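Local coordinates for protein lasso peptide isopeptidase AtxE2 (Asticcacaulis excentricus, PDB 5TXE) that hydrolyses the isopeptide bond of the threaded lasso peptides astexin-2 and astexin-3, converting them to linear peptides, at residues A[431-444]-A[454-468]. The protein carries 1 engineered substitution. Numbering follows the deposited sequence.
Sequences LPLVIVQYSSRGFL and ILPLATAGFAVLSFH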
ATOM      1  N   LEU A 431     -26.971   0.904  14.332  1.00 44.46           N
ATOM      2  CA  LEU A 431     -25.654   1.458  14.757  1.00 42.77           C
ATOM      3  C   LEU A 431     -25.190   2.716  13.993  1.00 36.79           C
ATOM      4  O   LEU A 431     -25.566   2.920  12.870  1.00 36.41           O
ATOM      5  CB  LEU A 431     -24.585   0.412  14.561  1.00 40.96           C
ATOM      6  CG  LEU A 431     -24.776  -0.841  15.414  1.00 45.21           C
ATOM      7  CD1 LEU A 431     -23.852  -1.901  14.895  1.00 43.25           C
ATOM      8  CD2 LEU A 431     -24.491  -0.608  16.897  1.00 43.35           C
ATOM      9  N   PRO A 432     -24.354   3.550  14.623  1.00 33.85           N
ATOM     10  CA  PRO A 432     -23.610   4.526  13.816  1.00 30.77           C
ATOM     11  C   PRO A 432     -22.585   3.784  12.960  1.00 27.99           C
ATOM     12  O   PRO A 432     -22.139   2.688  13.292  1.00 29.80           O
ATOM     13  CB  PRO A 432     -22.957   5.411  14.863  1.00 34.04           C
ATOM     14  CG  PRO A 432     -22.712   4.488  16.025  1.00 33.65           C
ATOM     15  CD  PRO A 432     -23.935   3.556  16.036  1.00 32.95           C
ATOM     16  N   LEU A 433     -22.294   4.341  11.814  1.00 27.92           N
ATOM     17  CA  LEU A 433     -21.425   3.735  10.860  1.00 26.15           C
ATOM     18  C   LEU A 433     -20.191   4.586  10.609  1.00 28.80           C
ATOM     19  O   LEU A 433     -20.282   5.826  10.455  1.00 29.52           O
ATOM     20  CB  LEU A 433     -22.190   3.626   9.557  1.00 28.62           C
ATOM     21  CG  LEU A 433     -21.430   3.040   8.351  1.00 28.43           C
ATOM     22  CD1 LEU A 433     -20.976   1.624   8.536  1.00 30.13           C
ATOM     23  CD2 LEU A 433     -22.266   3.135   7.091  1.00 27.27           C
ATOM     24  N   VAL A 434     -19.053   3.924  10.472  1.00 27.44           N
ATOM     25  CA  VAL A 434     -17.830   4.597  10.026  1.00 26.91           C
ATOM     26  C   VAL A 434     -17.312   3.883   8.787  1.00 26.92           C
ATOM     27  O   VAL A 434     -17.194   2.651   8.763  1.00 27.53           O
ATOM     28  CB  VAL A 434     -16.751   4.573  11.124  1.00 25.72           C
ATOM     29  CG1 VAL A 434     -15.436   5.105  10.576  1.00 27.16           C
ATOM     30  CG2 VAL A 434     -17.231   5.373  12.322  1.00 25.73           C
ATOM     31  N   ILE A 435     -16.986   4.659   7.767  1.00 26.76           N
ATOM     32  CA  ILE A 435     -16.481   4.128   6.500  1.00 26.92           C
ATOM     33  C   ILE A 435     -14.960   4.321   6.432  1.00 25.59           C
ATOM     34  O   ILE A 435     -14.466   5.446   6.627  1.00 23.86           O
ATOM     35  CB  ILE A 435     -17.152   4.818   5.326  1.00 27.32           C
ATOM     36  CG1 ILE A 435     -18.673   4.618   5.397  1.00 29.63           C
ATOM     37  CG2 ILE A 435     -16.627   4.261   4.050  1.00 28.47           C
ATOM     38  CD1 ILE A 435     -19.440   5.514   4.449  1.00 30.92           C
ATOM     39  N   VAL A 436     -14.251   3.207   6.199  1.00 23.54           N
ATOM     40  CA  VAL A 436     -12.817   3.154   6.029  1.00 24.56           C
ATOM     41  C   VAL A 436     -12.547   2.740   4.569  1.00 28.72           C
ATOM     42  O   VAL A 436     -13.182   1.806   4.081  1.00 32.37           O
ATOM     43  CB  VAL A 436     -12.195   2.185   6.988  1.00 24.14           C
ATOM     44  CG1 VAL A 436     -10.709   2.050   6.790  1.00 25.94           C
ATOM     45  CG2 VAL A 436     -12.483   2.593   8.383  1.00 25.06           C
ATOM     46  N   GLN A 437     -11.619   3.426   3.890  1.00 24.01           N
ATOM     47  CA  GLN A 437     -11.312   3.186   2.504  1.00 25.97           C
ATOM     48  C   GLN A 437      -9.814   2.817   2.283  1.00 28.81           C
ATOM     49  O   GLN A 437      -8.996   3.032   3.163  1.00 27.85           O
ATOM     50  CB  GLN A 437     -11.597   4.459   1.707  1.00 27.09           C
ATOM     51  CG  GLN A 437     -12.883   5.165   2.015  1.00 26.75           C
ATOM     52  CD  GLN A 437     -13.056   6.366   1.109  1.00 28.79           C
ATOM     53  OE1 GLN A 437     -13.263   6.222  -0.105  1.00 28.39           O
ATOM     54  NE2 GLN A 437     -12.930   7.555   1.672  1.00 27.57           N
ATOM     55  N   TYR A 438      -9.407   2.362   1.092  1.00 30.07           N
ATOM     56  CA  TYR A 438     -10.276   2.050  -0.045  1.00 32.52           C
ATOM     57  C   TYR A 438      -9.942   0.705  -0.656  1.00 33.20           C
ATOM     58  O   TYR A 438     -10.304   0.460  -1.810  1.00 32.22           O
ATOM     59  CB  TYR A 438     -10.197   3.106  -1.144  1.00 32.13           C
ATOM     60  CG  TYR A 438      -8.799   3.578  -1.533  1.00 33.94           C
ATOM     61  CD1 TYR A 438      -8.065   2.936  -2.546  1.00 34.31           C
ATOM     62  CD2 TYR A 438      -8.206   4.674  -0.888  1.00 31.97           C
ATOM     63  CE1 TYR A 438      -6.807   3.378  -2.894  1.00 38.65           C
ATOM     64  CE2 TYR A 438      -6.957   5.120  -1.251  1.00 33.40           C
ATOM     65  CZ  TYR A 438      -6.261   4.494  -2.256  1.00 36.40           C
ATOM     66  OH  TYR A 438      -5.024   4.955  -2.613  1.00 38.99           O
ATOM     67  N   SER A 439      -9.253  -0.140   0.121  1.00 32.30           N
ATOM     68  CA  SER A 439      -9.072  -1.524  -0.232  1.00 36.20           C
ATOM     69  C   SER A 439      -9.351  -2.427   0.952  1.00 37.84           C
ATOM     70  O   SER A 439      -8.982  -2.135   2.100  1.00 38.70           O
ATOM     71  CB  SER A 439      -7.726  -1.876  -0.868  1.00 39.22           C
ATOM     72  OG  SER A 439      -6.698  -1.153  -0.324  1.00 44.68           O
ATOM     73  N   SER A 440     -10.007  -3.540   0.635  1.00 35.44           N
ATOM     74  CA  SER A 440     -10.480  -4.470   1.628  1.00 36.34           C
ATOM     75  C   SER A 440     -10.181  -5.917   1.263  1.00 32.52           C
ATOM     76  O   SER A 440     -10.965  -6.798   1.599  1.00 33.56           O
ATOM     77  CB  SER A 440     -11.996  -4.298   1.858  1.00 35.36           C
ATOM     78  OG  SER A 440     -12.313  -4.848   3.138  1.00 38.71           O
ATOM     79  N   ARG A 441      -9.037  -6.192   0.650  1.00 33.78           N
ATOM     80  CA  ARG A 441      -8.764  -7.571   0.243  1.00 35.21           C
ATOM     81  C   ARG A 441      -8.208  -8.418   1.338  1.00 36.15           C
ATOM     82  O   ARG A 441      -8.395  -9.640   1.319  1.00 38.93           O
ATOM     83  CB  ARG A 441      -7.816  -7.646  -0.953  1.00 38.14           C
ATOM     84  CG  ARG A 441      -8.347  -6.917  -2.174  1.00 43.98           C
ATOM     85  CD  ARG A 441      -7.587  -7.344  -3.453  1.00 43.79           C
ATOM     86  NE  ARG A 441      -8.334  -7.003  -4.650  1.00 40.17           N
ATOM     87  CZ  ARG A 441      -9.090  -7.848  -5.347  1.00 41.56           C
ATOM     88  NH1 ARG A 441      -9.251  -9.127  -5.002  1.00 39.61           N
ATOM     89  NH2 ARG A 441      -9.688  -7.390  -6.429  1.00 42.06           N
ATOM     90  N   GLY A 442      -7.502  -7.788   2.275  1.00 31.84           N
ATOM     91  CA  GLY A 442      -6.603  -8.498   3.178  1.00 28.62           C
ATOM     92  C   GLY A 442      -7.073  -8.271   4.579  1.00 27.72           C
ATOM     93  O   GLY A 442      -8.280  -8.169   4.823  1.00 27.40           O
ATOM     94  N   PHE A 443      -6.106  -8.201   5.493  1.00 26.26           N
ATOM     95  CA  PHE A 443      -6.399  -8.083   6.904  1.00 27.66           C
ATOM     96  C   PHE A 443      -7.031  -6.713   7.188  1.00 25.42           C
ATOM     97  O   PHE A 443      -6.595  -5.721   6.659  1.00 25.29           O
ATOM     98  CB  PHE A 443      -5.133  -8.327   7.711  1.00 27.70           C
ATOM     99  CG  PHE A 443      -5.290  -8.060   9.144  1.00 29.32           C
ATOM    100  CD1 PHE A 443      -6.278  -8.716   9.886  1.00 31.48           C
ATOM    101  CD2 PHE A 443      -4.460  -7.096   9.792  1.00 30.08           C
ATOM    102  CE1 PHE A 443      -6.468  -8.415  11.253  1.00 30.18           C
ATOM    103  CE2 PHE A 443      -4.629  -6.811  11.158  1.00 31.80           C
ATOM    104  CZ  PHE A 443      -5.634  -7.471  11.893  1.00 30.39           C
ATOM    105  N   LEU A 444      -8.098  -6.695   7.952  1.00 24.79           N
ATOM    106  CA  LEU A 444      -8.752  -5.434   8.339  1.00 26.83           C
ATOM    107  C   LEU A 444      -7.928  -4.743   9.402  1.00 27.78           C
ATOM    108  O   LEU A 444      -8.060  -5.052  10.580  1.00 29.44           O
ATOM    109  CB  LEU A 444     -10.136  -5.735   8.867  1.00 26.75           C
ATOM    110  CG  LEU A 444     -11.081  -6.365   7.810  1.00 31.67           C
ATOM    111  CD1 LEU A 444     -12.398  -6.731   8.457  1.00 33.34           C
ATOM    112  CD2 LEU A 444     -11.336  -5.488   6.619  1.00 33.63           C
ATOM    113  N   ILE A 454      -9.938  -0.501  12.132  1.00 22.80           N
ATOM    114  CA  ILE A 454     -11.231  -1.047  11.780  1.00 23.25           C
ATOM    115  C   ILE A 454     -11.779  -1.860  12.931  1.00 24.76           C
ATOM    116  O   ILE A 454     -12.881  -1.613  13.407  1.00 27.44           O
ATOM    117  CB  ILE A 454     -11.091  -1.892  10.503  1.00 25.63           C
ATOM    118  CG1 ILE A 454     -10.948  -0.948   9.339  1.00 22.76           C
ATOM    119  CG2 ILE A 454     -12.327  -2.788  10.299  1.00 24.65           C
ATOM    120  CD1 ILE A 454     -10.438  -1.619   8.104  1.00 25.42           C
ATOM    121  N   LEU A 455     -10.988  -2.790  13.428  1.00 23.77           N
ATOM    122  CA  LEU A 455     -11.491  -3.646  14.485  1.00 26.49           C
ATOM    123  C   LEU A 455     -11.711  -2.867  15.763  1.00 27.39           C
ATOM    124  O   LEU A 455     -12.748  -3.013  16.369  1.00 26.80           O
ATOM    125  CB  LEU A 455     -10.564  -4.880  14.666  1.00 32.32           C
ATOM    126  CG  LEU A 455     -10.332  -5.748  13.385  1.00 34.99           C
ATOM    127  CD1 LEU A 455      -9.392  -6.943  13.660  1.00 33.31           C
ATOM    128  CD2 LEU A 455     -11.660  -6.270  12.863  1.00 32.65           C
ATOM    129  N   PRO A 456     -10.737  -2.002  16.183  1.00 27.17           N
ATOM    130  CA  PRO A 456     -11.028  -1.163  17.320  1.00 26.28           C
ATOM    131  C   PRO A 456     -12.261  -0.285  17.182  1.00 28.58           C
ATOM    132  O   PRO A 456     -12.974  -0.089  18.156  1.00 27.55           O
ATOM    133  CB  PRO A 456      -9.764  -0.346  17.467  1.00 30.84           C
ATOM    134  CG  PRO A 456      -8.685  -1.205  16.887  1.00 28.52           C
ATOM    135  CD  PRO A 456      -9.345  -1.841  15.724  1.00 28.16           C
ATOM    136  N   LEU A 457     -12.568   0.218  15.984  1.00 28.72           N
ATOM    137  CA  LEU A 457     -13.811   0.978  15.817  1.00 28.43           C
ATOM    138  C   LEU A 457     -15.056   0.084  16.086  1.00 30.68           C
ATOM    139  O   LEU A 457     -16.027   0.501  16.751  1.00 30.41           O
ATOM    140  CB  LEU A 457     -13.919   1.562  14.411  1.00 28.03           C
ATOM    141  CG  LEU A 457     -13.196   2.888  14.184  1.00 29.15           C
ATOM    142  CD1 LEU A 457     -13.026   3.259  12.720  1.00 27.28           C
ATOM    143  CD2 LEU A 457     -13.898   3.993  14.905  1.00 29.44           C
ATOM    144  N   ALA A 458     -15.041  -1.128  15.549  1.00 30.31           N
ATOM    145  CA  ALA A 458     -16.125  -2.051  15.832  1.00 33.96           C
ATOM    146  C   ALA A 458     -16.191  -2.364  17.345  1.00 32.00           C
ATOM    147  O   ALA A 458     -17.250  -2.356  17.915  1.00 34.46           O
ATOM    148  CB  ALA A 458     -15.955  -3.315  15.051  1.00 31.01           C
ATOM    149  N   THR A 459     -15.057  -2.609  17.966  1.00 31.29           N
ATOM    150  CA  THR A 459     -15.020  -2.836  19.376  1.00 33.27           C
ATOM    151  C   THR A 459     -15.653  -1.677  20.134  1.00 35.58           C
ATOM    152  O   THR A 459     -16.276  -1.867  21.162  1.00 39.40           O
ATOM    153  CB  THR A 459     -13.597  -3.098  19.831  1.00 35.74           C
ATOM    154  OG1 THR A 459     -13.129  -4.329  19.236  1.00 36.01           O
ATOM    155  CG2 THR A 459     -13.517  -3.166  21.322  1.00 42.92           C
ATOM    156  N   ALA A 460     -15.547  -0.477  19.626  1.00 35.57           N
ATOM    157  CA  ALA A 460     -16.134   0.670  20.301  1.00 32.13           C
ATOM    158  C   ALA A 460     -17.597   0.873  20.029  1.00 34.34           C
ATOM    159  O   ALA A 460     -18.133   1.903  20.452  1.00 33.75           O
ATOM    160  CB  ALA A 460     -15.396   1.929  19.882  1.00 33.25           C
ATOM    161  N   GLY A 461     -18.245  -0.014  19.268  1.00 31.19           N
ATOM    162  CA  GLY A 461     -19.689   0.087  19.070  1.00 27.18           C
ATOM    163  C   GLY A 461     -20.145   0.605  17.723  1.00 29.84           C
ATOM    164  O   GLY A 461     -21.314   0.867  17.530  1.00 33.13           O
ATOM    165  N   PHE A 462     -19.225   0.778  16.776  1.00 30.91           N
ATOM    166  CA  PHE A 462     -19.590   1.205  15.433  1.00 27.38           C
ATOM    167  C   PHE A 462     -19.735   0.021  14.501  1.00 27.86           C
ATOM    168  O   PHE A 462     -19.048  -0.989  14.660  1.00 29.36           O
ATOM    169  CB  PHE A 462     -18.511   2.116  14.851  1.00 28.06           C
ATOM    170  CG  PHE A 462     -18.373   3.402  15.570  1.00 25.79           C
ATOM    171  CD1 PHE A 462     -19.196   4.454  15.260  1.00 27.46           C
ATOM    172  CD2 PHE A 462     -17.424   3.548  16.553  1.00 25.94           C
ATOM    173  CE1 PHE A 462     -19.077   5.644  15.935  1.00 28.33           C
ATOM    174  CE2 PHE A 462     -17.280   4.738  17.239  1.00 24.98           C
ATOM    175  CZ  PHE A 462     -18.094   5.782  16.934  1.00 28.21           C
ATOM    176  N   ALA A 463     -20.646   0.151  13.531  1.00 26.71           N
ATOM    177  CA  ALA A 463     -20.567  -0.642  12.317  1.00 28.35           C
ATOM    178  C   ALA A 463     -19.489   0.016  11.499  1.00 29.68           C
ATOM    179  O   ALA A 463     -19.411   1.261  11.468  1.00 27.11           O
ATOM    180  CB  ALA A 463     -21.866  -0.593  11.525  1.00 28.02           C
ATOM    181  N   VAL A 464     -18.666  -0.801  10.868  1.00 29.07           N
ATOM    182  CA  VAL A 464     -17.591  -0.293  10.038  1.00 30.33           C
ATOM    183  C   VAL A 464     -17.727  -0.907   8.645  1.00 28.83           C
ATOM    184  O   VAL A 464     -17.884  -2.117   8.498  1.00 30.28           O
ATOM    185  CB  VAL A 464     -16.201  -0.657  10.590  1.00 27.57           C
ATOM    186  CG1 VAL A 464     -15.124  -0.022   9.729  1.00 28.44           C
ATOM    187  CG2 VAL A 464     -16.063  -0.195  12.001  1.00 31.59           C
ATOM    188  N   LEU A 465     -17.732  -0.047   7.658  1.00 26.43           N
ATOM    189  CA  LEU A 465     -17.705  -0.457   6.299  1.00 28.17           C
ATOM    190  C   LEU A 465     -16.292  -0.284   5.809  1.00 29.92           C
ATOM    191  O   LEU A 465     -15.814   0.832   5.644  1.00 30.31           O
ATOM    192  CB  LEU A 465     -18.670   0.373   5.477  1.00 29.67           C
ATOM    193  CG  LEU A 465     -18.714   0.076   3.987  1.00 31.45           C
ATOM    194  CD1 LEU A 465     -19.222  -1.302   3.688  1.00 31.37           C
ATOM    195  CD2 LEU A 465     -19.616   1.108   3.326  1.00 32.69           C
ATOM    196  N   SER A 466     -15.655  -1.400   5.542  1.00 29.11           N
ATOM    197  CA  SER A 466     -14.363  -1.445   4.901  1.00 31.78           C
ATOM    198  C   SER A 466     -14.611  -1.503   3.401  1.00 29.61           C
ATOM    199  O   SER A 466     -14.857  -2.570   2.823  1.00 27.75           O
ATOM    200  CB  SER A 466     -13.592  -2.671   5.390  1.00 32.34           C
ATOM    201  OG  SER A 466     -12.307  -2.725   4.835  1.00 37.21           O
ATOM    202  N   PHE A 467     -14.528  -0.328   2.795  1.00 27.29           N
ATOM    203  CA  PHE A 467     -14.852  -0.076   1.396  1.00 28.93           C
ATOM    204  C   PHE A 467     -13.770  -0.444   0.450  1.00 29.45           C
ATOM    205  O   PHE A 467     -12.640  -0.062   0.636  1.00 29.49           O
ATOM    206  CB  PHE A 467     -15.045   1.424   1.237  1.00 34.45           C
ATOM    207  CG  PHE A 467     -15.454   1.873  -0.123  1.00 32.13           C
ATOM    208  CD1 PHE A 467     -16.510   1.282  -0.792  1.00 32.24           C
ATOM    209  CD2 PHE A 467     -14.850   2.970  -0.681  1.00 33.13           C
ATOM    210  CE1 PHE A 467     -16.903   1.734  -2.053  1.00 31.39           C
ATOM    211  CE2 PHE A 467     -15.247   3.450  -1.934  1.00 33.31           C
ATOM    212  CZ  PHE A 467     -16.289   2.841  -2.610  1.00 33.06           C
ATOM    213  N   HIS A 468     -14.131  -1.209  -0.571  1.00 29.83           N
ATOM    214  CA  HIS A 468     -13.207  -1.538  -1.600  1.00 30.66           C
ATOM    215  C   HIS A 468     -13.633  -0.790  -2.813  1.00 30.99           C
ATOM    216  O   HIS A 468     -14.594  -1.113  -3.456  1.00 32.82           O
ATOM    217  CB  HIS A 468     -13.174  -3.011  -1.891  1.00 32.34           C
ATOM    218  CG  HIS A 468     -12.064  -3.370  -2.798  1.00 36.47           C
ATOM    219  ND1 HIS A 468     -10.817  -3.739  -2.319  1.00 37.55           N
ATOM    220  CD2 HIS A 468     -11.964  -3.343  -4.152  1.00 35.93           C
ATOM    221  CE1 HIS A 468     -10.000  -3.941  -3.342  1.00 37.55           C
ATOM    222  NE2 HIS A 468     -10.674  -3.725  -4.467  1.00 36.42           N
TER
HETATM  223  O   HOH W   1      -9.581  -2.418   4.866  1.00 42.94           O
HETATM  224  O   HOH W   2      -8.403  -4.678  -6.623  1.00 38.93           O
HETATM  225  O   HOH W   3      -8.373  -3.257  12.625  1.00 23.82           O
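V434 and V436 reach across to A463, L465 and F467 through a parallel backbone ladder, which pairs strands 431-436 and 463-467 in a beta-alpha-beta unit of the alpha/beta-hydrolase domain. Five hydrogen bonds make the ladder, from A463 N to P432 O (3.0 Å) through to F467 N to V436 O (2.8 Å). Helix 454-459 is the crossover, and G461, with positive phi in a Schellman motif, lets the chain turn from it into the second strand.

Apolar packing fills both faces. Beta-branched valines suit the strand, and their two methyls divide the work under the helix. V434 CG1 meets L457 CD1, while CG2, anti to the carbonyl carbon, makes an off-centre CH-pi contact with the F462 ring, 4.1 Å from its centroid. V436 CG1 packs on I454 CD1, and its CG2 on V464 CG1. On the other face L433 CD1 reaches A463 CB and L465 CB, where the small alanine admits the leucine branch; helix 494-512 covers L465 and F467.

Beyond the strands, polar groups fix the loop after Y438, the experimentally established residue that stabilises the alkoxide intermediate. S440 OG sits 2.7 Å from S466 OG and is also hydrogen-bonded to the D418 carboxylate; small hydroxyls fit this buried spot, and a water joins S466 OG to S439 O. The H468 side chain swings out opposite the backbone N (chi1 -171°), which brings ND1 to S440 N, while F416 stacks on the ring. With an alanine here, S440 N would probably lose this acceptor, and the R441 chain the ring it packs against. R441 CG lies 3.6 Å from H468 CE1, the guanidinium nearly perpendicular to the imidazole. R441 NH1 donates to the S326 carbonyl O, and one water links R441 NH2 (3.0 Å) with H468 NE2 (3.3 Å).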